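Local coordinates for protein LP04448p (Drosophila melanogaster, PDB 2QK2) that probably promotes microtubule growth at plus ends, its TOG domains binding tubulin, at residues A124-T129 with T162-T167; T167-K172 with K205-K210; V149-A154 with D189-D194. All blocks are in the same frame, centred on the assembly; numbering follows the deposited sequence.

Contact 1: A124-T129 with T162-T167; sequences AIYAST and TRTQPT
One polar touch, Tyr126 against Thr164, joins helix 112-126 to the loop that follows helix 147-161 in this HEAT-repeat TOG domain. The interface is small, 101 Å² over both sides, and on the side of 124-129 it is carried by Tyr126 alone, facing Thr164 and Arg163. Along the first segment, Ala124 packs on helix 71-88, and Ile125 on that helix and helix 93-105. Tyr126 comes next. Its CG lies anti to the backbone N (chi1 176°), which sends the ring out from the helix toward the loop. There Tyr126 OH hydrogen-bonds Thr164 OG1 at 2.7 Å, and the two side chains cross at about a right angle. Thr164 OG1 sits at the ring edge near the ring plane, 3.6 Å from Tyr126 CZ, so the meeting is not a packing over a face. Arg163 O lies at the edge too, a looser neighbour 4.4 Å from Tyr126 CE2. A phenylalanine here would probably deprive Thr164 OG1 of its partner across the contact, although that oxygen also bonds Ala160 O. Behind the tyrosine the chain folds into a type I turn, Tyr126 to Thr129, closed by Thr129 N to Tyr126 O at 2.8 Å. Ser128 secures the same bend: its OG reaches Ile125 O at 2.7 Å in the carbonyl plane, on a lone pair (C=O to donor angle 145°), while Ser128 N grips that same oxygen. The methyl of the partner threonine completes the apposition, with Thr164 CG2 3.6 Å from Tyr126 OH.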
loop_
_atom_site.group_PDB
_atom_site.type_symbol
_atom_site.label_atom_id
_atom_site.label_comp_id
_atom_site.label_asym_id
_atom_site.label_seq_id
_atom_site.Cartn_x
_atom_site.Cartn_y
_atom_site.Cartn_z
ATOM N N ALA A 124 3.708 -1.159 3.312
ATOM C CA ALA A 124 4.046 -1.487 4.692
ATOM C C ALA A 124 2.783 -1.911 5.435
ATOM O O ALA A 124 2.804 -2.832 6.241
ATOM C CB ALA A 124 4.691 -0.279 5.377
ATOM N N ILE A 125 1.674 -1.245 5.144
ATOM C CA ILE A 125 0.413 -1.562 5.790
ATOM C C ILE A 125 -0.102 -2.935 5.365
ATOM O O ILE A 125 -0.653 -3.684 6.181
ATOM C CB ILE A 125 -0.635 -0.472 5.487
ATOM C CG1 ILE A 125 -0.194 0.841 6.147
ATOM C CG2 ILE A 125 -2.013 -0.902 5.989
ATOM C CD1 ILE A 125 -1.161 1.987 5.964
ATOM N N TYR A 126 0.096 -3.277 4.094
ATOM C CA TYR A 126 -0.348 -4.575 3.588
ATOM C C TYR A 126 0.256 -5.722 4.398
ATOM O O TYR A 126 -0.411 -6.719 4.674
ATOM C CB TYR A 126 0.043 -4.747 2.117
ATOM C CG TYR A 126 -0.311 -6.115 1.578
ATOM C CD1 TYR A 126 -1.643 -6.496 1.424
ATOM C CD2 TYR A 126 0.684 -7.049 1.277
ATOM C CE1 TYR A 126 -1.985 -7.776 0.990
ATOM C CE2 TYR A 126 0.353 -8.338 0.838
ATOM C CZ TYR A 126 -0.986 -8.692 0.701
ATOM O OH TYR A 126 -1.337 -9.967 0.301
ATOM N N ALA A 127 1.522 -5.569 4.768
ATOM C CA ALA A 127 2.242 -6.574 5.535
ATOM C C ALA A 127 1.539 -6.948 6.840
ATOM O O ALA A 127 1.738 -8.047 7.365
ATOM C CB ALA A 127 3.659 -6.079 5.827
ATOM N N SER A 128 0.709 -6.044 7.355
ATOM C CA SER A 128 -0.005 -6.286 8.607
ATOM C C SER A 128 -1.405 -6.833 8.383
ATOM O O SER A 128 -2.119 -7.121 9.340
ATOM C CB SER A 128 -0.117 -4.988 9.408
ATOM O OG SER A 128 -1.106 -4.132 8.846
ATOM N N THR A 129 -1.812 -6.973 7.130
ATOM C CA THR A 129 -3.153 -7.464 6.844
ATOM C C THR A 129 -3.110 -8.474 5.688
ATOM O O THR A 129 -2.116 -9.187 5.543
ATOM C CB THR A 129 -4.092 -6.256 6.549
ATOM O OG1 THR A 129 -5.433 -6.710 6.337
ATOM C CG2 THR A 129 -3.603 -5.475 5.338
ATOM N N THR A 162 3.723 -10.490 -4.606
ATOM C CA THR A 162 5.085 -11.003 -4.486
ATOM C C THR A 162 5.419 -11.337 -3.030
ATOM O O THR A 162 6.438 -11.970 -2.751
ATOM C CB THR A 162 6.138 -9.991 -4.984
ATOM O OG1 THR A 162 6.127 -8.841 -4.133
ATOM C CG2 THR A 162 5.851 -9.568 -6.419
ATOM N N ARG A 163 4.566 -10.905 -2.107
ATOM C CA ARG A 163 4.791 -11.165 -0.686
ATOM C C ARG A 163 3.570 -11.819 -0.064
ATOM O O ARG A 163 3.248 -11.580 1.103
ATOM C CB ARG A 163 5.091 -9.858 0.049
ATOM C CG ARG A 163 6.319 -9.132 -0.467
ATOM C CD ARG A 163 6.456 -7.767 0.180
ATOM N NE ARG A 163 7.463 -6.950 -0.493
ATOM C CZ ARG A 163 8.772 -7.169 -0.432
ATOM N NH1 ARG A 163 9.244 -8.185 0.283
ATOM N NH2 ARG A 163 9.607 -6.379 -1.096
ATOM N N THR A 164 2.886 -12.644 -0.845
ATOM C CA THR A 164 1.691 -13.312 -0.362
ATOM C C THR A 164 1.814 -14.831 -0.436
ATOM O O THR A 164 2.386 -15.370 -1.378
ATOM C CB THR A 164 0.461 -12.862 -1.175
ATOM O OG1 THR A 164 0.363 -11.433 -1.134
ATOM C CG2 THR A 164 -0.811 -13.462 -0.604
ATOM N N GLN A 165 1.285 -15.515 0.573
ATOM C CA GLN A 165 1.306 -16.970 0.599
ATOM C C GLN A 165 0.224 -17.472 -0.353
ATOM O O GLN A 165 -0.900 -16.963 -0.350
ATOM C CB GLN A 165 1.010 -17.492 2.009
ATOM C CG GLN A 165 2.150 -17.346 3.001
ATOM C CD GLN A 165 3.390 -18.096 2.560
ATOM O OE1 GLN A 165 3.312 -19.251 2.140
ATOM N NE2 GLN A 165 4.542 -17.445 2.660
ATOM N N PRO A 166 0.544 -18.475 -1.183
ATOM C CA PRO A 166 -0.460 -18.995 -2.113
ATOM C C PRO A 166 -1.737 -19.407 -1.387
ATOM O O PRO A 166 -2.840 -19.221 -1.904
ATOM C CB PRO A 166 0.253 -20.176 -2.762
ATOM C CG PRO A 166 1.689 -19.715 -2.785
ATOM C CD PRO A 166 1.848 -19.128 -1.394
ATOM N N THR A 167 -1.588 -19.947 -0.178
ATOM C CA THR A 167 -2.747 -20.383 0.601
ATOM C C THR A 167 -3.613 -19.229 1.111
ATOM O O THR A 167 -4.670 -19.458 1.704
ATOM C CB THR A 167 -2.326 -21.250 1.812
ATOM O OG1 THR A 167 -1.422 -20.514 2.647
ATOM C CG2 THR A 167 -1.648 -22.529 1.337
#

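Contact 2: T167-K172 with K205-K210; sequences TALNKK and KLMGDK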
loop_
_atom_site.group_PDB
_atom_site.type_symbol
_atom_site.label_atom_id
_atom_site.label_comp_id
_atom_site.label_asym_id
_atom_site.label_seq_id
_atom_site.Cartn_x
_atom_site.Cartn_y
_atom_site.Cartn_z
ATOM N N THR A 167 -1.588 -19.947 -0.178
ATOM C CA THR A 167 -2.747 -20.383 0.601
ATOM C C THR A 167 -3.613 -19.229 1.111
ATOM O O THR A 167 -4.670 -19.458 1.704
ATOM C CB THR A 167 -2.326 -21.250 1.812
ATOM O OG1 THR A 167 -1.422 -20.514 2.647
ATOM C CG2 THR A 167 -1.648 -22.529 1.337
ATOM N N ALA A 168 -3.175 -17.994 0.880
ATOM C CA ALA A 168 -3.935 -16.828 1.319
ATOM C C ALA A 168 -5.071 -16.502 0.348
ATOM O O ALA A 168 -5.932 -15.669 0.647
ATOM C CB ALA A 168 -3.014 -15.626 1.468
ATOM N N LEU A 169 -5.078 -17.159 -0.810
ATOM C CA LEU A 169 -6.121 -16.924 -1.805
ATOM C C LEU A 169 -6.982 -18.152 -2.100
ATOM O O LEU A 169 -6.479 -19.159 -2.604
ATOM C CB LEU A 169 -5.510 -16.444 -3.126
ATOM C CG LEU A 169 -4.872 -15.056 -3.218
ATOM C CD1 LEU A 169 -3.513 -15.063 -2.544
ATOM C CD2 LEU A 169 -4.724 -14.670 -4.687
ATOM N N ASN A 170 -8.273 -18.083 -1.789
ATOM C CA ASN A 170 -9.139 -19.210 -2.101
ATOM C C ASN A 170 -9.700 -18.982 -3.501
ATOM O O ASN A 170 -9.416 -17.963 -4.133
ATOM C CB ASN A 170 -10.273 -19.377 -1.072
ATOM C CG ASN A 170 -11.079 -18.109 -0.854
ATOM O OD1 ASN A 170 -11.496 -17.443 -1.799
ATOM N ND2 ASN A 170 -11.322 -17.784 0.410
ATOM N N LYS A 171 -10.482 -19.938 -3.986
ATOM C CA LYS A 171 -11.064 -19.855 -5.320
ATOM C C LYS A 171 -11.849 -18.561 -5.541
ATOM O O LYS A 171 -11.641 -17.870 -6.537
ATOM C CB LYS A 171 -11.968 -21.065 -5.567
ATOM C CG LYS A 171 -12.504 -21.166 -6.985
ATOM C CD LYS A 171 -13.324 -22.434 -7.157
ATOM C CE LYS A 171 -13.863 -22.561 -8.573
ATOM N NZ LYS A 171 -14.680 -23.796 -8.730
ATOM N N LYS A 172 -12.746 -18.227 -4.618
ATOM C CA LYS A 172 -13.536 -17.011 -4.760
ATOM C C LYS A 172 -12.693 -15.750 -4.931
ATOM O O LYS A 172 -12.932 -14.962 -5.847
ATOM C CB LYS A 172 -14.471 -16.824 -3.564
ATOM C CG LYS A 172 -15.869 -17.374 -3.783
ATOM C CD LYS A 172 -16.845 -16.796 -2.769
ATOM C CE LYS A 172 -18.270 -17.270 -3.034
ATOM N NZ LYS A 172 -19.256 -16.598 -2.128
ATOM N N LYS A 205 2.374 -16.164 -11.630
ATOM C CA LYS A 205 3.659 -16.548 -11.059
ATOM C C LYS A 205 3.452 -17.185 -9.684
ATOM O O LYS A 205 4.084 -18.185 -9.350
ATOM C CB LYS A 205 4.556 -15.319 -10.901
ATOM C CG LYS A 205 5.913 -15.443 -11.566
ATOM C CD LYS A 205 6.755 -16.542 -10.947
ATOM C CE LYS A 205 7.899 -16.940 -11.879
ATOM N NZ LYS A 205 8.641 -15.770 -12.449
ATOM N N LEU A 206 2.552 -16.611 -8.893
ATOM C CA LEU A 206 2.285 -17.115 -7.550
ATOM C C LEU A 206 1.350 -18.320 -7.462
ATOM O O LEU A 206 1.622 -19.263 -6.720
ATOM C CB LEU A 206 1.705 -15.997 -6.675
ATOM C CG LEU A 206 1.344 -16.372 -5.227
ATOM C CD1 LEU A 206 2.622 -16.532 -4.415
ATOM C CD2 LEU A 206 0.463 -15.297 -4.609
HETATM N N MSE A 207 0.247 -18.289 -8.202
HETATM C CA MSE A 207 -0.729 -19.365 -8.129
HETATM C C MSE A 207 -0.560 -20.491 -9.143
HETATM O O MSE A 207 -1.146 -21.561 -8.973
HETATM C CB MSE A 207 -2.148 -18.791 -8.244
HETATM C CG MSE A 207 -2.476 -17.699 -7.227
HETATM SE SE MSE A 207 -2.249 -18.261 -5.376
HETATM C CE MSE A 207 -3.849 -19.326 -5.179
ATOM N N GLY A 208 0.226 -20.256 -10.190
ATOM C CA GLY A 208 0.428 -21.285 -11.198
ATOM C C GLY A 208 -0.478 -21.136 -12.410
ATOM O O GLY A 208 -1.632 -20.722 -12.293
ATOM N N ASP A 209 0.049 -21.486 -13.579
ATOM C CA ASP A 209 -0.690 -21.390 -14.837
ATOM C C ASP A 209 -2.015 -22.150 -14.843
ATOM O O ASP A 209 -3.046 -21.615 -15.254
ATOM C CB ASP A 209 0.177 -21.902 -15.989
ATOM C CG ASP A 209 0.451 -20.836 -17.034
ATOM O OD1 ASP A 209 -0.519 -20.355 -17.664
ATOM O OD2 ASP A 209 1.637 -20.477 -17.226
ATOM N N LYS A 210 -1.983 -23.397 -14.387
ATOM C CA LYS A 210 -3.180 -24.233 -14.374
ATOM C C LYS A 210 -4.329 -23.649 -13.571
ATOM O O LYS A 210 -5.490 -23.765 -13.959
ATOM C CB LYS A 210 -2.843 -25.627 -13.839
ATOM C CG LYS A 210 -1.825 -26.374 -14.687
ATOM C CD LYS A 210 -1.561 -27.768 -14.137
ATOM C CE LYS A 210 -0.540 -28.507 -14.991
ATOM N NZ LYS A 210 -0.971 -28.577 -16.417
#
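Leu169 and Met207, the latter present as selenomethionine, meet through apolar atoms where the linker before helix 171-185 meets the end of helix 190-207 in this HEAT-repeat domain. Starting at Leu169 CB, the first encounter is the terminal methyl Met207 CE, 3.9 Å away. That methyl also lies 3.7 Å from Leu169 O, so it rests against both the backbone and the root of the leucine. The selenomethionine chain is bent at chi2 (-57°) and chi3 (-76°), which brings its end round to this place. Beyond CB, the leucine chain branches at CG, and Leu169 CD1 extends to Leu206 CD2 at 4.5 Å, a looser apolar touch. No hydrogen bond crosses; the 137 Å² buried are covered by packing alone. The leucine also packs on Leu203, one turn earlier in the partner helix. In the fold, Leu169 belongs to the linker leading from helix 147-161 into helix 171-185, just before Asn170, whose OD1 caps that helix by accepting from Leu173 N. Leu206 and Met207 belong to the last turn of helix 190-207, which Gly208 leaves with positive phi to N-cap the short helix 209-212.

Contact 3: V149-A154 with D189-D194; sequences VKSETA and DPTVRD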
loop_
_atom_site.group_PDB
_atom_site.type_symbol
_atom_site.label_atom_id
_atom_site.label_comp_id
_atom_site.label_asym_id
_atom_site.label_seq_id
_atom_site.Cartn_x
_atom_site.Cartn_y
_atom_site.Cartn_z
ATOM N N VAL A 149 -5.622 6.092 -10.267
ATOM C CA VAL A 149 -5.986 5.235 -9.144
ATOM C C VAL A 149 -6.056 3.782 -9.607
ATOM O O VAL A 149 -5.522 2.894 -8.943
ATOM C CB VAL A 149 -7.344 5.650 -8.533
ATOM C CG1 VAL A 149 -7.811 4.606 -7.510
ATOM C CG2 VAL A 149 -7.211 7.024 -7.869
ATOM N N LYS A 150 -6.700 3.541 -10.748
ATOM C CA LYS A 150 -6.813 2.184 -11.274
ATOM C C LYS A 150 -5.436 1.569 -11.467
ATOM O O LYS A 150 -5.191 0.429 -11.075
ATOM C CB LYS A 150 -7.531 2.162 -12.629
ATOM C CG LYS A 150 -8.995 2.566 -12.624
ATOM C CD LYS A 150 -9.648 2.042 -13.897
ATOM C CE LYS A 150 -11.025 2.618 -14.133
ATOM N NZ LYS A 150 -10.902 4.002 -14.659
ATOM N N SER A 151 -4.541 2.328 -12.087
ATOM C CA SER A 151 -3.194 1.844 -12.347
ATOM C C SER A 151 -2.428 1.530 -11.065
ATOM O O SER A 151 -1.881 0.437 -10.914
ATOM C CB SER A 151 -2.411 2.875 -13.165
ATOM O OG SER A 151 -1.069 2.456 -13.330
ATOM N N GLU A 152 -2.384 2.491 -10.144
ATOM C CA GLU A 152 -1.658 2.291 -8.890
ATOM C C GLU A 152 -2.284 1.188 -8.047
ATOM O O GLU A 152 -1.589 0.518 -7.284
ATOM C CB GLU A 152 -1.586 3.593 -8.090
ATOM C CG GLU A 152 -0.666 4.670 -8.695
ATOM C CD GLU A 152 0.799 4.248 -8.764
ATOM O OE1 GLU A 152 1.287 3.583 -7.818
ATOM O OE2 GLU A 152 1.476 4.598 -9.760
ATOM N N THR A 153 -3.591 0.990 -8.184
ATOM C CA THR A 153 -4.249 -0.066 -7.430
ATOM C C THR A 153 -3.764 -1.407 -7.989
ATOM O O THR A 153 -3.435 -2.319 -7.234
ATOM C CB THR A 153 -5.789 0.010 -7.547
ATOM O OG1 THR A 153 -6.254 1.245 -6.988
ATOM C CG2 THR A 153 -6.440 -1.141 -6.788
ATOM N N ALA A 154 -3.700 -1.514 -9.316
ATOM C CA ALA A 154 -3.241 -2.750 -9.947
ATOM C C ALA A 154 -1.783 -3.013 -9.600
ATOM O O ALA A 154 -1.394 -4.152 -9.369
ATOM C CB ALA A 154 -3.410 -2.668 -11.472
ATOM N N ASP A 189 -7.013 3.026 -21.421
ATOM C CA ASP A 189 -5.784 3.644 -20.934
ATOM C C ASP A 189 -4.590 2.683 -20.943
ATOM O O ASP A 189 -4.615 1.636 -20.297
ATOM C CB ASP A 189 -6.009 4.200 -19.529
ATOM C CG ASP A 189 -4.829 4.998 -19.029
ATOM O OD1 ASP A 189 -3.780 4.388 -18.725
ATOM O OD2 ASP A 189 -4.952 6.238 -18.950
ATOM N N PRO A 190 -3.521 3.043 -21.671
ATOM C CA PRO A 190 -2.296 2.242 -21.797
ATOM C C PRO A 190 -1.620 1.881 -20.471
ATOM O O PRO A 190 -1.200 0.742 -20.272
ATOM C CB PRO A 190 -1.395 3.120 -22.668
ATOM C CG PRO A 190 -2.367 3.925 -23.465
ATOM C CD PRO A 190 -3.399 4.294 -22.436
ATOM N N THR A 191 -1.500 2.855 -19.575
ATOM C CA THR A 191 -0.862 2.614 -18.285
ATOM C C THR A 191 -1.687 1.652 -17.435
ATOM O O THR A 191 -1.150 0.711 -16.849
ATOM C CB THR A 191 -0.661 3.924 -17.506
ATOM O OG1 THR A 191 0.053 4.859 -18.326
ATOM C CG2 THR A 191 0.147 3.668 -16.231
ATOM N N VAL A 192 -2.991 1.891 -17.366
ATOM C CA VAL A 192 -3.873 1.025 -16.591
ATOM C C VAL A 192 -3.756 -0.404 -17.116
ATOM O O VAL A 192 -3.679 -1.361 -16.339
ATOM C CB VAL A 192 -5.336 1.506 -16.689
ATOM C CG1 VAL A 192 -6.275 0.521 -15.985
ATOM C CG2 VAL A 192 -5.452 2.899 -16.058
ATOM N N ARG A 193 -3.718 -0.543 -18.441
ATOM C CA ARG A 193 -3.588 -1.857 -19.057
ATOM C C ARG A 193 -2.265 -2.516 -18.660
ATOM O O ARG A 193 -2.246 -3.680 -18.259
ATOM C CB ARG A 193 -3.685 -1.751 -20.587
ATOM C CG ARG A 193 -3.330 -3.046 -21.317
ATOM C CD ARG A 193 -3.599 -2.959 -22.819
ATOM N NE ARG A 193 -2.971 -1.796 -23.451
ATOM C CZ ARG A 193 -1.665 -1.530 -23.430
ATOM N NH1 ARG A 193 -0.822 -2.341 -22.805
ATOM N NH2 ARG A 193 -1.202 -0.448 -24.040
ATOM N N ASP A 194 -1.164 -1.777 -18.769
ATOM C CA ASP A 194 0.139 -2.330 -18.408
ATOM C C ASP A 194 0.180 -2.749 -16.941
ATOM O O ASP A 194 0.715 -3.803 -16.601
ATOM C CB ASP A 194 1.263 -1.318 -18.656
ATOM C CG ASP A 194 1.483 -1.025 -20.134
ATOM O OD1 ASP A 194 1.065 -1.846 -20.984
ATOM O OD2 ASP A 194 2.090 0.025 -20.439
#
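Val192 turns both of its methyls toward helix 147-161, and Lys150 and Ser151 receive them. Val192 CG1 is 3.9 Å from Lys150 CB and Val192 CG2 4.1 Å from the same atom, so the fork of the valine straddles the root of the lysine. Val192 CG2 also approaches the backbone, 4.1 Å from Ser151 N. Only the base of Lys150 takes part, since the rest of its chain leads away; its NZ makes a long, weak ion pair with Glu187. The second pairing is Ser151 with Thr191. Ser151 OG stands anti to the backbone N (chi1 175°), and Thr191 CG2 comes up to it at 3.4 Å. This is a methyl against a hydroxyl rather than a hydrogen bond; the polar partner of Ser151 OG is Ser195 OG, one turn farther along the facing helix. No hydrogen bond joins the two segments themselves. The backbones come very near, Ser151 CA lying 4.4 Å from Val192 CA, consistent with the small side chain of Ser151. The start of the second helix is fixed by Asp189 at the N-cap: its OD1 accepts from Val192 N at 3.0 Å, nearly straight (168°), from the anti side of the carboxylate and tilted somewhat out of its plane, while the bond from Thr191 N is weak. The short helical segments run almost parallel, at 17° between their N-to-C directions and 8.3 Å between axes. Such side-by-side alignment of like-directed helices is characteristic of stacked HEAT layers. Helix 171-185, which lies between the two in sequence, packs on both: its Thr184 touches Lys150 and Val192, and its Leu181 touches Ala154.

Contacts 1 and 2 adjoin: they share Thr167, their centres are about 14 Å apart, and atoms touch between them, with Thr164 O 3.3 Å from Leu206 CD1 and Pro166 O 3.4 Å from Met207 CE. The loop 162-170 thus meets helix 112-126 through one part and the end of helix 190-207 through another. Contact 3 stands apart, its centre about 21 Å from that of contact 1 and 22 Å from that of contact 2, with nearest atoms about 9 and 12 Å away. Contacts 2 and 3 engage opposite ends of helix 190-207. All three join neighbouring parts of a solenoid, the TOG scaffold presumed to bind tubulin.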